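Local coordinates for protein chromatin structure-remodeling complex subunit RSC2 (Saccharomyces cerevisiae, PDB 4BB7) that serves as a subunit of the yeast RSC complex, which remodels and repositions nucleosomes using ATP, and contributes here a BAH domain that binds histone H3, at residues C104-F109 with P124-E129; Y68-T73 with E85-G90. All coordinates share one frame; numbering follows the deposited sequence.

Interaction 1 of 2, residues C104-F109 with P124-E129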
ATOM      1  N   CYS A 104      16.609 -10.581  12.721  1.00 28.85           N
ATOM      2  CA  CYS A 104      17.303  -9.828  13.756  1.00 31.24           C
ATOM      3  C   CYS A 104      16.442  -9.808  15.007  1.00 25.55           C
ATOM      4  O   CYS A 104      15.428 -10.503  15.082  1.00 26.60           O
ATOM      5  CB  CYS A 104      17.617  -8.398  13.297  1.00 31.59           C
ATOM      6  SG  CYS A 104      16.249  -7.209  13.445  1.00 34.23           S
ATOM      7  N   TYR A 105      16.845  -9.011  15.986  1.00 29.59           N
ATOM      8  CA  TYR A 105      16.051  -8.846  17.195  1.00 34.36           C
ATOM      9  C   TYR A 105      16.212  -7.450  17.788  1.00 30.87           C
ATOM     10  O   TYR A 105      17.330  -6.980  17.997  1.00 30.07           O
ATOM     11  CB  TYR A 105      16.417  -9.909  18.232  1.00 25.51           C
ATOM     12  CG  TYR A 105      15.401 -10.037  19.342  1.00 29.49           C
ATOM     13  CD1 TYR A 105      14.255 -10.798  19.171  1.00 32.44           C
ATOM     14  CD2 TYR A 105      15.582  -9.390  20.556  1.00 29.09           C
ATOM     15  CE1 TYR A 105      13.320 -10.918  20.178  1.00 33.49           C
ATOM     16  CE2 TYR A 105      14.652  -9.505  21.571  1.00 30.84           C
ATOM     17  CZ  TYR A 105      13.523 -10.272  21.376  1.00 36.59           C
ATOM     18  OH  TYR A 105      12.591 -10.392  22.380  1.00 41.43           O
ATOM     19  N   VAL A 106      15.087  -6.792  18.048  1.00 27.20           N
ATOM     20  CA  VAL A 106      15.092  -5.498  18.719  1.00 31.34           C
ATOM     21  C   VAL A 106      14.558  -5.652  20.140  1.00 33.43           C
ATOM     22  O   VAL A 106      13.443  -6.140  20.341  1.00 36.01           O
ATOM     23  CB  VAL A 106      14.239  -4.458  17.961  1.00 33.78           C
ATOM     24  CG1 VAL A 106      14.165  -3.153  18.747  1.00 28.38           C
ATOM     25  CG2 VAL A 106      14.803  -4.218  16.567  1.00 31.36           C
ATOM     26  N   ILE A 107      15.359  -5.245  21.123  1.00 27.23           N
ATOM     27  CA  ILE A 107      14.962  -5.338  22.526  1.00 32.57           C
ATOM     28  C   ILE A 107      14.647  -3.960  23.120  1.00 31.12           C
ATOM     29  O   ILE A 107      15.209  -2.947  22.703  1.00 26.59           O
ATOM     30  CB  ILE A 107      16.041  -6.049  23.382  1.00 28.22           C
ATOM     31  CG1 ILE A 107      15.479  -6.434  24.751  1.00 29.51           C
ATOM     32  CG2 ILE A 107      17.272  -5.175  23.538  1.00 29.56           C
ATOM     33  CD1 ILE A 107      16.455  -7.204  25.614  1.00 29.04           C
ATOM     34  N   HIS A 108      13.736  -3.935  24.088  1.00 29.34           N
ATOM     35  CA  HIS A 108      13.343  -2.694  24.746  1.00 28.03           C
ATOM     36  C   HIS A 108      14.356  -2.294  25.819  1.00 29.98           C
ATOM     37  O   HIS A 108      14.668  -3.081  26.713  1.00 30.03           O
ATOM     38  CB  HIS A 108      11.952  -2.845  25.361  1.00 26.03           C
ATOM     39  CG  HIS A 108      11.406  -1.574  25.931  1.00 31.73           C
ATOM     40  ND1 HIS A 108      10.723  -1.527  27.128  1.00 26.81           N
ATOM     41  CD2 HIS A 108      11.442  -0.302  25.468  1.00 27.09           C
ATOM     42  CE1 HIS A 108      10.362  -0.281  27.377  1.00 29.61           C
ATOM     43  NE2 HIS A 108      10.787   0.482  26.385  1.00 25.18           N
ATOM     44  N   PHE A 109      14.862  -1.068  25.732  1.00 28.48           N
ATOM     45  CA  PHE A 109      15.919  -0.617  26.637  1.00 31.66           C
ATOM     46  C   PHE A 109      15.672  -0.965  28.099  1.00 30.51           C
ATOM     47  O   PHE A 109      16.558  -1.477  28.780  1.00 34.00           O
ATOM     48  CB  PHE A 109      16.157   0.888  26.513  1.00 32.87           C
ATOM     49  CG  PHE A 109      17.149   1.421  27.510  1.00 32.16           C
ATOM     50  CD1 PHE A 109      18.488   1.054  27.440  1.00 28.30           C
ATOM     51  CD2 PHE A 109      16.748   2.283  28.518  1.00 29.36           C
ATOM     52  CE1 PHE A 109      19.408   1.541  28.356  1.00 31.00           C
ATOM     53  CE2 PHE A 109      17.663   2.775  29.439  1.00 28.95           C
ATOM     54  CZ  PHE A 109      18.994   2.403  29.359  1.00 31.06           C
ATOM     55  N   PRO A 124      21.444 -10.069  14.351  1.00 34.36           N
ATOM     56  CA  PRO A 124      22.016  -8.910  15.052  1.00 28.04           C
ATOM     57  C   PRO A 124      21.144  -8.412  16.202  1.00 23.58           C
ATOM     58  O   PRO A 124      19.917  -8.464  16.117  1.00 23.97           O
ATOM     59  CB  PRO A 124      22.096  -7.841  13.957  1.00 25.21           C
ATOM     60  CG  PRO A 124      22.163  -8.610  12.687  1.00 27.60           C
ATOM     61  CD  PRO A 124      21.329  -9.839  12.902  1.00 22.90           C
ATOM     62  N   LEU A 125      21.779  -7.922  17.261  1.00 32.27           N
ATOM     63  CA  LEU A 125      21.058  -7.430  18.430  1.00 28.14           C
ATOM     64  C   LEU A 125      21.000  -5.902  18.470  1.00 28.35           C
ATOM     65  O   LEU A 125      22.018  -5.238  18.657  1.00 30.32           O
ATOM     66  CB  LEU A 125      21.684  -7.977  19.716  1.00 19.82           C
ATOM     67  CG  LEU A 125      21.113  -7.444  21.037  1.00 30.89           C
ATOM     68  CD1 LEU A 125      19.589  -7.510  21.054  1.00 28.51           C
ATOM     69  CD2 LEU A 125      21.699  -8.191  22.231  1.00 27.40           C
ATOM     70  N   PHE A 126      19.802  -5.352  18.281  1.00 26.61           N
ATOM     71  CA  PHE A 126      19.590  -3.912  18.395  1.00 28.21           C
ATOM     72  C   PHE A 126      18.783  -3.625  19.655  1.00 27.70           C
ATOM     73  O   PHE A 126      18.079  -4.504  20.158  1.00 24.66           O
ATOM     74  CB  PHE A 126      18.826  -3.366  17.185  1.00 24.15           C
ATOM     75  CG  PHE A 126      19.431  -3.727  15.857  1.00 25.80           C
ATOM     76  CD1 PHE A 126      20.519  -3.028  15.362  1.00 22.84           C
ATOM     77  CD2 PHE A 126      18.889  -4.746  15.088  1.00 30.61           C
ATOM     78  CE1 PHE A 126      21.069  -3.352  14.131  1.00 27.78           C
ATOM     79  CE2 PHE A 126      19.433  -5.075  13.854  1.00 28.24           C
ATOM     80  CZ  PHE A 126      20.525  -4.380  13.375  1.00 23.65           C
ATOM     81  N   VAL A 127      18.876  -2.399  20.160  1.00 20.61           N
ATOM     82  CA  VAL A 127      18.065  -1.993  21.300  1.00 23.78           C
ATOM     83  C   VAL A 127      17.318  -0.708  20.986  1.00 23.67           C
ATOM     84  O   VAL A 127      17.834   0.168  20.295  1.00 27.14           O
ATOM     85  CB  VAL A 127      18.905  -1.803  22.585  1.00 29.02           C
ATOM     86  CG1 VAL A 127      19.816  -0.596  22.456  1.00 25.17           C
ATOM     87  CG2 VAL A 127      17.999  -1.653  23.799  1.00 24.14           C
ATOM     88  N   CYS A 128      16.097  -0.604  21.492  1.00 28.08           N
ATOM     89  CA  CYS A 128      15.285   0.585  21.284  1.00 26.64           C
ATOM     90  C   CYS A 128      14.794   1.152  22.610  1.00 26.57           C
ATOM     91  O   CYS A 128      14.190   0.448  23.423  1.00 26.44           O
ATOM     92  CB  CYS A 128      14.099   0.278  20.362  1.00 24.86           C
ATOM     93  SG  CYS A 128      12.918   1.640  20.164  1.00 26.49           S
ATOM     94  N   GLU A 129      15.073   2.430  22.824  1.00 26.78           N
ATOM     95  CA  GLU A 129      14.541   3.144  23.973  1.00 32.25           C
ATOM     96  C   GLU A 129      13.541   4.206  23.521  1.00 27.35           C
ATOM     97  O   GLU A 129      12.479   4.368  24.123  1.00 28.43           O
ATOM     98  CB  GLU A 129      15.667   3.798  24.768  1.00 24.10           C
ATOM     99  CG  GLU A 129      15.196   4.465  26.043  1.00 28.50           C
ATOM    100  CD  GLU A 129      16.313   5.184  26.763  1.00 31.16           C
ATOM    101  OE1 GLU A 129      17.383   5.362  26.152  1.00 38.88           O
ATOM    102  OE2 GLU A 129      16.121   5.571  27.936  1.00 32.49           O
TER

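Interaction 2 of 2, residues Y68-T73 with E85-G90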
ATOM      1  N   TYR A  68      14.480   3.393  12.500  1.00 25.84           N
ATOM      2  CA  TYR A  68      15.640   4.098  11.962  1.00 27.68           C
ATOM      3  C   TYR A  68      16.904   3.848  12.778  1.00 27.20           C
ATOM      4  O   TYR A  68      16.840   3.526  13.964  1.00 26.79           O
ATOM      5  CB  TYR A  68      15.372   5.604  11.895  1.00 23.82           C
ATOM      6  CG  TYR A  68      14.397   6.021  10.817  1.00 25.94           C
ATOM      7  CD1 TYR A  68      13.952   5.112   9.864  1.00 30.55           C
ATOM      8  CD2 TYR A  68      13.935   7.328  10.742  1.00 22.06           C
ATOM      9  CE1 TYR A  68      13.064   5.494   8.871  1.00 30.54           C
ATOM     10  CE2 TYR A  68      13.048   7.719   9.755  1.00 29.07           C
ATOM     11  CZ  TYR A  68      12.614   6.799   8.823  1.00 33.00           C
ATOM     12  OH  TYR A  68      11.730   7.185   7.840  1.00 30.29           O
ATOM     13  N   ARG A  69      18.052   3.989  12.126  1.00 25.87           N
ATOM     14  CA  ARG A  69      19.324   4.028  12.828  1.00 25.72           C
ATOM     15  C   ARG A  69      19.653   5.500  13.038  1.00 27.25           C
ATOM     16  O   ARG A  69      19.091   6.359  12.359  1.00 22.14           O
ATOM     17  CB  ARG A  69      20.421   3.354  12.006  1.00 24.69           C
ATOM     18  CG  ARG A  69      20.083   1.959  11.509  1.00 28.06           C
ATOM     19  CD  ARG A  69      21.221   1.424  10.656  1.00 37.53           C
ATOM     20  NE  ARG A  69      20.898   0.159  10.002  1.00 38.19           N
ATOM     21  CZ  ARG A  69      21.355  -1.025  10.396  1.00 32.55           C
ATOM     22  NH1 ARG A  69      22.154  -1.114  11.449  1.00 28.12           N
ATOM     23  NH2 ARG A  69      21.014  -2.120   9.734  1.00 31.29           N
ATOM     24  N   PRO A  70      20.563   5.799  13.980  1.00 32.45           N
ATOM     25  CA  PRO A  70      20.900   7.188  14.318  1.00 27.74           C
ATOM     26  C   PRO A  70      21.221   8.045  13.091  1.00 29.38           C
ATOM     27  O   PRO A  70      20.673   9.140  12.941  1.00 28.02           O
ATOM     28  CB  PRO A  70      22.145   7.037  15.193  1.00 27.04           C
ATOM     29  CG  PRO A  70      21.995   5.686  15.821  1.00 25.61           C
ATOM     30  CD  PRO A  70      21.339   4.830  14.776  1.00 26.13           C
ATOM     31  N   GLU A  71      22.099   7.551  12.226  1.00 30.38           N
ATOM     32  CA  GLU A  71      22.517   8.305  11.047  1.00 24.45           C
ATOM     33  C   GLU A  71      21.337   8.665  10.151  1.00 28.48           C
ATOM     34  O   GLU A  71      21.458   9.504   9.259  1.00 31.13           O
ATOM     35  CB  GLU A  71      23.550   7.519  10.242  1.00 25.25           C
ATOM     36  CG  GLU A  71      23.055   6.169   9.739  1.00 28.79           C
ATOM     37  CD  GLU A  71      23.405   5.018  10.676  1.00 39.17           C
ATOM     38  OE1 GLU A  71      23.623   5.262  11.883  1.00 35.88           O
ATOM     39  OE2 GLU A  71      23.469   3.863  10.196  1.00 39.92           O
ATOM     40  N   GLN A  72      20.196   8.030  10.392  1.00 27.19           N
ATOM     41  CA  GLN A  72      19.022   8.234   9.553  1.00 26.17           C
ATOM     42  C   GLN A  72      18.033   9.237  10.144  1.00 27.30           C
ATOM     43  O   GLN A  72      16.977   9.487   9.564  1.00 26.92           O
ATOM     44  CB  GLN A  72      18.323   6.898   9.283  1.00 26.79           C
ATOM     45  CG  GLN A  72      19.114   5.957   8.383  1.00 24.31           C
ATOM     46  CD  GLN A  72      18.535   4.556   8.340  1.00 25.19           C
ATOM     47  OE1 GLN A  72      17.956   4.075   9.318  1.00 22.72           O
ATOM     48  NE2 GLN A  72      18.689   3.892   7.201  1.00 27.65           N
ATOM     49  N   THR A  73      18.376   9.817  11.290  1.00 25.25           N
ATOM     50  CA  THR A  73      17.473  10.755  11.956  1.00 27.16           C
ATOM     51  C   THR A  73      18.020  12.179  12.023  1.00 27.95           C
ATOM     52  O   THR A  73      19.202  12.430  11.775  1.00 28.78           O
ATOM     53  CB  THR A  73      17.132  10.303  13.392  1.00 25.54           C
ATOM     54  OG1 THR A  73      18.344  10.131  14.138  1.00 28.76           O
ATOM     55  CG2 THR A  73      16.351   8.998  13.383  1.00 22.40           C
ATOM     56  N   GLU A  85      21.767   0.970  18.583  1.00 26.29           N
ATOM     57  CA  GLU A  85      20.484   1.572  18.929  1.00 25.69           C
ATOM     58  C   GLU A  85      19.638   1.839  17.695  1.00 24.56           C
ATOM     59  O   GLU A  85      20.159   2.230  16.651  1.00 20.85           O
ATOM     60  CB  GLU A  85      20.668   2.877  19.711  1.00 28.62           C
ATOM     61  CG  GLU A  85      19.340   3.575  20.014  1.00 32.47           C
ATOM     62  CD  GLU A  85      19.483   4.812  20.889  1.00 33.56           C
ATOM     63  OE1 GLU A  85      20.586   5.051  21.427  1.00 29.04           O
ATOM     64  OE2 GLU A  85      18.479   5.544  21.035  1.00 26.90           O
ATOM     65  N   VAL A  86      18.331   1.617  17.826  1.00 25.75           N
ATOM     66  CA  VAL A  86      17.369   1.988  16.792  1.00 27.60           C
ATOM     67  C   VAL A  86      16.184   2.729  17.409  1.00 26.66           C
ATOM     68  O   VAL A  86      15.907   2.593  18.601  1.00 28.72           O
ATOM     69  CB  VAL A  86      16.845   0.760  16.005  1.00 26.76           C
ATOM     70  CG1 VAL A  86      18.003  -0.025  15.405  1.00 24.73           C
ATOM     71  CG2 VAL A  86      15.987  -0.132  16.898  1.00 20.29           C
ATOM     72  N   MET A  87      15.493   3.516  16.590  1.00 25.13           N
ATOM     73  CA  MET A  87      14.304   4.235  17.028  1.00 26.34           C
ATOM     74  C   MET A  87      13.085   3.797  16.220  1.00 27.94           C
ATOM     75  O   MET A  87      13.198   3.516  15.028  1.00 26.64           O
ATOM     76  CB  MET A  87      14.499   5.749  16.883  1.00 27.97           C
ATOM     77  CG  MET A  87      15.335   6.399  17.980  1.00 26.52           C
ATOM     78  SD  MET A  87      17.087   6.000  17.883  1.00 31.65           S
ATOM     79  CE  MET A  87      17.484   6.581  16.237  1.00 28.95           C
ATOM     80  N   LYS A  88      11.926   3.743  16.875  1.00 25.85           N
ATOM     81  CA  LYS A  88      10.677   3.373  16.217  1.00 26.73           C
ATOM     82  C   LYS A  88      10.064   4.560  15.480  1.00 27.92           C
ATOM     83  O   LYS A  88      10.049   5.683  15.989  1.00 25.44           O
ATOM     84  CB  LYS A  88       9.669   2.838  17.236  1.00 30.03           C
ATOM     85  CG  LYS A  88       8.319   2.470  16.635  1.00 22.87           C
ATOM     86  CD  LYS A  88       7.276   2.261  17.716  1.00 22.68           C
ATOM     87  CE  LYS A  88       6.013   1.658  17.142  1.00 22.53           C
ATOM     88  NZ  LYS A  88       5.435   2.500  16.064  1.00 26.37           N
ATOM     89  N   THR A  89       9.545   4.299  14.284  1.00 26.84           N
ATOM     90  CA  THR A  89       8.947   5.347  13.464  1.00 29.62           C
ATOM     91  C   THR A  89       7.470   5.087  13.181  1.00 24.01           C
ATOM     92  O   THR A  89       6.909   4.070  13.595  1.00 21.61           O
ATOM     93  CB  THR A  89       9.705   5.518  12.128  1.00 27.90           C
ATOM     94  OG1 THR A  89       9.532   4.350  11.316  1.00 20.17           O
ATOM     95  CG2 THR A  89      11.189   5.734  12.384  1.00 28.66           C
ATOM     96  N   GLY A  90       6.846   6.016  12.469  1.00 27.03           N
ATOM     97  CA  GLY A  90       5.458   5.872  12.085  1.00 24.69           C
ATOM     98  C   GLY A  90       5.322   5.282  10.697  1.00 22.22           C
ATOM     99  O   GLY A  90       4.255   5.342  10.095  1.00 23.77           O
TER

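Interaction 1 of 2, residues C104-F109 with P124-E129
Residues 105-108 and 125-128 are neighbouring parallel strands of the BAH domain, and a ladder of five backbone hydrogen bonds fixes their register. Tyr105 N to Pro124 O opens it at 3.1 Å, Tyr105 O and Ile107 N grip the N and O of Phe126, Ile107 O takes the N-H of Cys128, and Phe109 N closes it on Cys128 O at 2.8 Å. In this last bond the donor stands 43° out of the carbonyl plane, where His108 occupies the N-cap position before helix 109-114.

Val106, His108, Phe126 and Cys128 share one face of the sheet; Ile107 and Val127 meet on the other, CG2 to CG2 at 3.6 Å. Cys104 SG approaches the Phe126 ring from its edge, 5.0 Å from the centroid.

Beyond the ladder, Glu129 runs alongside Phe109 in the same direction. Its CB lies 3.4 Å from Phe109 CB. With CG anti to the backbone N (chi1 -175°) and the chain extended, Glu129 CG reaches Phe109 CD2 at 3.6 Å, and Glu129 CD lies against the same Phe109 CD2 at 3.4 Å. At the tip, Glu129 OE2 is 3.4 Å from Phe109 CD2, while OE1 sits over one ring face near the rim; carboxylate and ring planes differ by 34°. Lys141 pairs with OE2 in a salt bridge and Tyr82 OH is hydrogen-bonded to OE1, holding both oxygens. An alanine here would remove the carboxylate and CG, and would probably loosen the packing along Phe109 and leave Lys141 and Tyr82 without this partner.

Strand 32-35 flanks strand 100-108 antiparallel. Phe126, Val106 and Cys104 pack on Val46 of strand 45-54, whereas Tyr112 packs against Ile107, Leu125 and Val127, bringing the helix that follows strand 100-108 against both strands.

Interaction 2 of 2, residues Y68-T73 with E85-G90
An antiparallel hydrogen-bonded pair, Tyr68 with Met87, marks where strand 60-68 leaves the BAH sheet and turns into a 3-10 segment at 70-72. Its two backbone bonds are unequal: Met87 N to Tyr68 O, 3.0 Å, lies in the carbonyl plane, whereas Tyr68 N to Met87 O is weak, bent to 128° at the hydrogen.

Three methyl groups carry the side-chain packing. Thr89 CG2 sits over the centre of the Tyr68 ring, 3.5 Å from the centroid and 11° off the normal, a CH-pi contact. Thr73 CG2 lies in the plane of that ring, at its edge. The Met87 chain, bent at chi2 and chi3, brings CE to 3.9 Å from Thr73 CG2, close to Pro70 N. Pro70 CD rests 3.4 Å from Glu85 O.

Inside the turn, Arg69 N donates to a lone pair of Gln72 OE1 at 2.8 Å, nearly straight at 175°. Pro70 O is gripped twice, by Thr73 N and by Thr73 OG1, the latter at 2.8 Å.

Tyr68 OH is hydrogen-bonded to Glu134 and Thr89 OG1 to Trp66 O, so each residue anchors its polar end outside the pair. The chemistry is thus divided: backbone bonds join the strands at Tyr68 and Met87, polar bonds within 69-73 hold the turn, and methyl, proline and ring carbons supply the side-chain packing between them.

From the N terminus, strand 60-68 ends in the turn of 68-73, and the chain returns through strands 75-76 and 80-82 to 85-90, where interaction 2 closes the loop. It then runs along 87-96 into strand 100-108; helix 109-114 and strand 115-117 follow before 124-129 closes interaction 1. The two loops are in series, neither nested nor crossed. They nevertheless touch: Val86 N is 2.9 Å from Val127 O, a probable hydrogen bond, and Arg69 packs on Phe126. Since 87-96 and 125-128 are the outermost strands of the six-stranded sheet, this junction brings its two ends together, consistent with an SH3-like barrel.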